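Long-range contact in mannitol dehydrogenase (Pseudomonas fluorescens, PDB 1LJ8), which probably catalyses the NAD-dependent oxidation of mannitol at C2 to fructose, as a long-chain dehydrogenase: residues H38-N51 with D93-M105. Residues are numbered along the deposited sequence; the frame is centred on the assembly and turned at random.
Sequences HRAHQAYYTDALMN and DTEVRVIGSISDM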
loop_
_atom_site.group_PDB
_atom_site.type_symbol
_atom_site.label_atom_id
_atom_site.label_comp_id
_atom_site.label_asym_id
_atom_site.label_seq_id
_atom_site.Cartn_x
_atom_site.Cartn_y
_atom_site.Cartn_z
ATOM N N HIS A 38 -7.340 3.514 -1.031
ATOM C CA HIS A 38 -8.077 3.859 -2.244
ATOM C C HIS A 38 -9.061 4.985 -1.966
ATOM O O HIS A 38 -9.202 5.929 -2.744
ATOM C CB HIS A 38 -8.905 2.648 -2.753
ATOM C CG HIS A 38 -9.908 3.036 -3.791
ATOM N ND1 HIS A 38 -9.531 3.440 -5.059
ATOM C CD2 HIS A 38 -11.258 3.165 -3.731
ATOM C CE1 HIS A 38 -10.613 3.807 -5.731
ATOM N NE2 HIS A 38 -11.671 3.654 -4.949
ATOM N N ARG A 39 -9.749 4.878 -0.837
ATOM C CA ARG A 39 -10.762 5.858 -0.499
ATOM C C ARG A 39 -10.206 7.228 -0.137
ATOM O O ARG A 39 -10.841 8.258 -0.436
ATOM C CB ARG A 39 -11.618 5.324 0.686
ATOM C CG ARG A 39 -12.343 3.996 0.283
ATOM C CD ARG A 39 -13.440 3.696 1.314
ATOM N NE ARG A 39 -12.834 3.423 2.627
ATOM C CZ ARG A 39 -13.454 3.646 3.792
ATOM N NH1 ARG A 39 -14.697 4.144 3.794
ATOM N NH2 ARG A 39 -12.820 3.384 4.955
ATOM N N ALA A 40 -9.052 7.245 0.516
ATOM C CA ALA A 40 -8.446 8.529 0.939
ATOM C C ALA A 40 -7.667 9.209 -0.170
ATOM O O ALA A 40 -7.308 10.403 -0.035
ATOM C CB ALA A 40 -7.473 8.270 2.117
ATOM N N HIS A 41 -7.415 8.479 -1.246
ATOM C CA HIS A 41 -6.549 8.984 -2.312
ATOM C C HIS A 41 -7.234 9.007 -3.663
ATOM O O HIS A 41 -7.709 10.053 -4.067
ATOM C CB HIS A 41 -5.257 8.125 -2.303
ATOM C CG HIS A 41 -4.174 8.615 -3.215
ATOM N ND1 HIS A 41 -4.038 8.158 -4.505
ATOM C CD2 HIS A 41 -3.175 9.521 -3.015
ATOM C CE1 HIS A 41 -2.997 8.761 -5.072
ATOM N NE2 HIS A 41 -2.464 9.599 -4.189
ATOM N N GLN A 42 -7.335 7.883 -4.368
ATOM C CA GLN A 42 -8.004 7.954 -5.675
ATOM C C GLN A 42 -9.468 8.378 -5.604
ATOM O O GLN A 42 -9.926 9.191 -6.433
ATOM C CB GLN A 42 -7.951 6.598 -6.419
ATOM C CG GLN A 42 -6.518 6.044 -6.631
ATOM C CD GLN A 42 -6.154 5.055 -5.537
ATOM O OE1 GLN A 42 -6.755 3.974 -5.447
ATOM N NE2 GLN A 42 -5.187 5.420 -4.686
ATOM N N ALA A 43 -10.241 7.834 -4.655
ATOM C CA ALA A 43 -11.656 8.242 -4.594
ATOM C C ALA A 43 -11.753 9.727 -4.158
ATOM O O ALA A 43 -12.663 10.463 -4.575
ATOM C CB ALA A 43 -12.439 7.344 -3.603
ATOM N N TYR A 44 -10.814 10.138 -3.311
ATOM C CA TYR A 44 -10.755 11.530 -2.847
ATOM C C TYR A 44 -10.557 12.493 -4.059
ATOM O O TYR A 44 -11.307 13.455 -4.239
ATOM C CB TYR A 44 -9.577 11.660 -1.882
ATOM C CG TYR A 44 -9.174 13.084 -1.550
ATOM C CD1 TYR A 44 -9.941 13.867 -0.686
ATOM C CD2 TYR A 44 -8.041 13.640 -2.132
ATOM C CE1 TYR A 44 -9.570 15.208 -0.412
ATOM C CE2 TYR A 44 -7.662 14.973 -1.863
ATOM C CZ TYR A 44 -8.446 15.733 -1.001
ATOM O OH TYR A 44 -8.071 17.037 -0.721
ATOM N N TYR A 45 -9.537 12.248 -4.887
ATOM C CA TYR A 45 -9.310 13.147 -6.035
ATOM C C TYR A 45 -10.448 13.090 -7.043
ATOM O O TYR A 45 -10.809 14.088 -7.637
ATOM C CB TYR A 45 -8.010 12.791 -6.748
ATOM C CG TYR A 45 -6.745 13.260 -6.049
ATOM C CD1 TYR A 45 -5.868 12.345 -5.462
ATOM C CD2 TYR A 45 -6.379 14.618 -6.074
ATOM C CE1 TYR A 45 -4.652 12.751 -4.917
ATOM C CE2 TYR A 45 -5.163 15.033 -5.561
ATOM C CZ TYR A 45 -4.299 14.092 -4.978
ATOM O OH TYR A 45 -3.083 14.480 -4.468
ATOM N N THR A 46 -11.022 11.912 -7.251
ATOM C CA THR A 46 -12.103 11.803 -8.204
ATOM C C THR A 46 -13.342 12.575 -7.713
ATOM O O THR A 46 -14.011 13.244 -8.490
ATOM C CB THR A 46 -12.421 10.321 -8.464
ATOM O OG1 THR A 46 -11.209 9.669 -8.896
ATOM C CG2 THR A 46 -13.493 10.216 -9.545
ATOM N N ASP A 47 -13.597 12.529 -6.413
ATOM C CA ASP A 47 -14.727 13.236 -5.812
ATOM C C ASP A 47 -14.426 14.743 -5.936
ATOM O O ASP A 47 -15.334 15.535 -6.271
ATOM C CB ASP A 47 -14.859 12.820 -4.318
ATOM C CG ASP A 47 -15.874 13.660 -3.546
ATOM O OD1 ASP A 47 -17.069 13.288 -3.566
ATOM O OD2 ASP A 47 -15.483 14.680 -2.907
ATOM N N ALA A 48 -13.171 15.135 -5.720
ATOM C CA ALA A 48 -12.809 16.570 -5.819
ATOM C C ALA A 48 -13.078 17.086 -7.248
ATOM O O ALA A 48 -13.557 18.219 -7.430
ATOM C CB ALA A 48 -11.319 16.789 -5.438
ATOM N N LEU A 49 -12.782 16.272 -8.260
ATOM C CA LEU A 49 -13.015 16.667 -9.669
ATOM C C LEU A 49 -14.517 16.833 -9.908
ATOM O O LEU A 49 -14.963 17.807 -10.537
ATOM C CB LEU A 49 -12.500 15.585 -10.645
ATOM C CG LEU A 49 -12.684 15.885 -12.157
ATOM C CD1 LEU A 49 -11.884 17.133 -12.560
ATOM C CD2 LEU A 49 -12.166 14.713 -12.934
HETATM N N MSE A 50 -15.294 15.870 -9.425
HETATM C CA MSE A 50 -16.760 15.905 -9.583
HETATM C C MSE A 50 -17.330 17.148 -8.936
HETATM O O MSE A 50 -18.282 17.730 -9.461
HETATM C CB MSE A 50 -17.388 14.629 -8.962
HETATM C CG MSE A 50 -17.070 13.437 -9.821
HETATM SE SE MSE A 50 -17.903 11.898 -8.944
HETATM C CE MSE A 50 -17.343 10.553 -10.050
ATOM N N ASN A 51 -16.730 17.583 -7.837
ATOM C CA ASN A 51 -17.224 18.801 -7.177
ATOM C C ASN A 51 -16.995 20.056 -8.013
ATOM O O ASN A 51 -17.599 21.099 -7.714
ATOM C CB ASN A 51 -16.615 18.989 -5.803
ATOM C CG ASN A 51 -17.285 18.108 -4.762
ATOM O OD1 ASN A 51 -18.426 17.692 -4.933
ATOM N ND2 ASN A 51 -16.590 17.845 -3.688
ATOM N N ASP A 93 -5.242 22.279 9.191
ATOM C CA ASP A 93 -6.208 22.962 8.399
ATOM C C ASP A 93 -6.677 21.613 7.802
ATOM O O ASP A 93 -6.111 21.083 6.833
ATOM C CB ASP A 93 -5.516 23.849 7.369
ATOM C CG ASP A 93 -6.443 24.918 6.820
ATOM O OD1 ASP A 93 -7.372 25.333 7.566
ATOM O OD2 ASP A 93 -6.235 25.351 5.659
ATOM N N THR A 94 -7.649 21.015 8.478
ATOM C CA THR A 94 -8.185 19.719 8.090
ATOM C C THR A 94 -9.692 19.843 7.882
ATOM O O THR A 94 -10.337 20.701 8.486
ATOM C CB THR A 94 -7.971 18.699 9.216
ATOM O OG1 THR A 94 -8.510 19.238 10.421
ATOM C CG2 THR A 94 -6.486 18.404 9.434
ATOM N N GLU A 95 -10.262 18.994 7.037
ATOM C CA GLU A 95 -11.702 19.026 6.845
ATOM C C GLU A 95 -12.274 17.637 7.073
ATOM O O GLU A 95 -11.526 16.660 7.164
ATOM C CB GLU A 95 -12.081 19.483 5.432
ATOM C CG GLU A 95 -11.393 18.695 4.324
ATOM C CD GLU A 95 -11.875 19.055 2.897
ATOM O OE1 GLU A 95 -12.569 20.088 2.701
ATOM O OE2 GLU A 95 -11.543 18.277 1.970
ATOM N N VAL A 96 -13.599 17.597 7.215
ATOM C CA VAL A 96 -14.386 16.375 7.367
ATOM C C VAL A 96 -15.313 16.499 6.168
ATOM O O VAL A 96 -16.053 17.481 6.026
ATOM C CB VAL A 96 -15.222 16.371 8.650
ATOM C CG1 VAL A 96 -15.958 15.015 8.767
ATOM C CG2 VAL A 96 -14.336 16.600 9.825
ATOM N N ARG A 97 -15.283 15.492 5.304
ATOM C CA ARG A 97 -16.002 15.563 4.051
ATOM C C ARG A 97 -16.639 14.238 3.683
ATOM O O ARG A 97 -16.010 13.197 3.836
ATOM C CB ARG A 97 -14.985 15.931 2.960
ATOM C CG ARG A 97 -15.498 15.819 1.530
ATOM C CD ARG A 97 -14.377 16.222 0.521
ATOM N NE ARG A 97 -14.076 17.660 0.613
ATOM C CZ ARG A 97 -14.875 18.624 0.149
ATOM N NH1 ARG A 97 -16.034 18.344 -0.457
ATOM N NH2 ARG A 97 -14.548 19.907 0.357
ATOM N N VAL A 98 -17.884 14.291 3.218
ATOM C CA VAL A 98 -18.548 13.094 2.740
ATOM C C VAL A 98 -18.139 12.894 1.261
ATOM O O VAL A 98 -18.257 13.813 0.447
ATOM C CB VAL A 98 -20.082 13.232 2.848
ATOM C CG1 VAL A 98 -20.728 12.052 2.109
ATOM C CG2 VAL A 98 -20.476 13.209 4.350
ATOM N N ILE A 99 -17.659 11.693 0.917
ATOM C CA ILE A 99 -17.179 11.378 -0.426
ATOM C C ILE A 99 -18.257 10.593 -1.162
ATOM O O ILE A 99 -18.780 9.611 -0.608
ATOM C CB ILE A 99 -15.890 10.510 -0.346
ATOM C CG1 ILE A 99 -14.787 11.305 0.397
ATOM C CG2 ILE A 99 -15.438 10.100 -1.765
ATOM C CD1 ILE A 99 -14.264 12.576 -0.406
ATOM N N GLY A 100 -18.571 11.009 -2.398
ATOM C CA GLY A 100 -19.603 10.321 -3.163
ATOM C C GLY A 100 -19.149 9.705 -4.471
ATOM O O GLY A 100 -19.986 9.297 -5.287
ATOM N N SER A 101 -17.831 9.585 -4.666
ATOM C CA SER A 101 -17.317 9.047 -5.935
ATOM C C SER A 101 -17.356 7.530 -6.124
ATOM O O SER A 101 -17.082 7.051 -7.220
ATOM C CB SER A 101 -15.891 9.564 -6.124
ATOM O OG SER A 101 -15.136 9.187 -4.987
ATOM N N ILE A 102 -17.696 6.773 -5.066
ATOM C CA ILE A 102 -17.822 5.316 -5.210
ATOM C C ILE A 102 -19.347 5.097 -5.217
ATOM O O ILE A 102 -20.055 5.529 -4.286
ATOM C CB ILE A 102 -17.188 4.564 -4.034
ATOM C CG1 ILE A 102 -15.667 4.776 -4.059
ATOM C CG2 ILE A 102 -17.522 3.018 -4.119
ATOM C CD1 ILE A 102 -14.924 4.112 -2.868
ATOM N N SER A 103 -19.830 4.439 -6.275
ATOM C CA SER A 103 -21.273 4.194 -6.428
ATOM C C SER A 103 -21.725 2.750 -6.224
ATOM O O SER A 103 -22.935 2.495 -6.132
ATOM C CB SER A 103 -21.738 4.704 -7.801
ATOM O OG SER A 103 -20.995 4.140 -8.863
ATOM N N ASP A 104 -20.796 1.803 -6.129
ATOM C CA ASP A 104 -21.195 0.402 -5.900
ATOM C C ASP A 104 -19.926 -0.352 -5.550
ATOM O O ASP A 104 -18.834 0.201 -5.647
ATOM C CB ASP A 104 -21.766 -0.198 -7.194
ATOM C CG ASP A 104 -22.638 -1.447 -6.957
ATOM O OD1 ASP A 104 -23.165 -1.973 -7.968
ATOM O OD2 ASP A 104 -22.814 -1.892 -5.785
HETATM N N MSE A 105 -20.068 -1.630 -5.182
HETATM C CA MSE A 105 -18.917 -2.490 -4.904
HETATM C C MSE A 105 -19.425 -3.926 -5.116
HETATM O O MSE A 105 -20.426 -4.310 -4.501
HETATM C CB MSE A 105 -18.439 -2.313 -3.476
HETATM C CG MSE A 105 -17.251 -3.217 -3.160
HETATM SE SE MSE A 105 -16.488 -2.777 -1.483
HETATM C CE MSE A 105 -15.264 -4.341 -1.311
HETATM O O HOH W 1 -8.877 18.016 1.681
HETATM O O HOH W 2 -17.295 15.889 -1.360
#
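D47 swings its carboxylate out opposite the backbone N (chi1 171°), down from the helix onto the short break at G100-S101, while S101, its OG held between backbone N and carbonyl carbon, reaches up to the same helix. The amide of G100 donates an almost straight bond to D47 OD1 (N to OD1 3.0 Å, 177° at the hydrogen), arriving from above the carboxylate plane; Y20 OH is a second partner of OD1. S101 OG donates to A43 O at 2.8 Å. That carbonyl also keeps its helical bond from D47 N, the two donors lying on opposite faces of its plane. I99 wedges in beside D47, its CG2 3.8 Å from D47 CB and its CD1 3.5 Å from D47 OD2.

Helix 42-50 belongs to the Rossmann domain and crosses strand 96-99 nearly at a right angle (85°, axes 9.5 Å apart), over the break in strand 96-107, which lies between 59-64, to which it is parallel, and 83-87, to which it is antiparallel. Nearer the start of segment 38-51, close to the NAD-binding residues G36 and F37, I102 CD1 meets the edge of the H38 ring, 3.9 Å from CD2, and packs against A43 CB.

At the far end a water accepts from N51 ND2 and R97 NH1 and donates to D47 OD2 and V98 O, thereby linking aspartate and guanidinium, whose charged atoms stay 4.4 Å apart (OD2 to NH1); N51 OD1 is bonded by A19 N. R97 grips E95 side-on through NE and NH2, and K16 forms a second salt bridge to E95. Another water joins Y44 OH to E95 OE2.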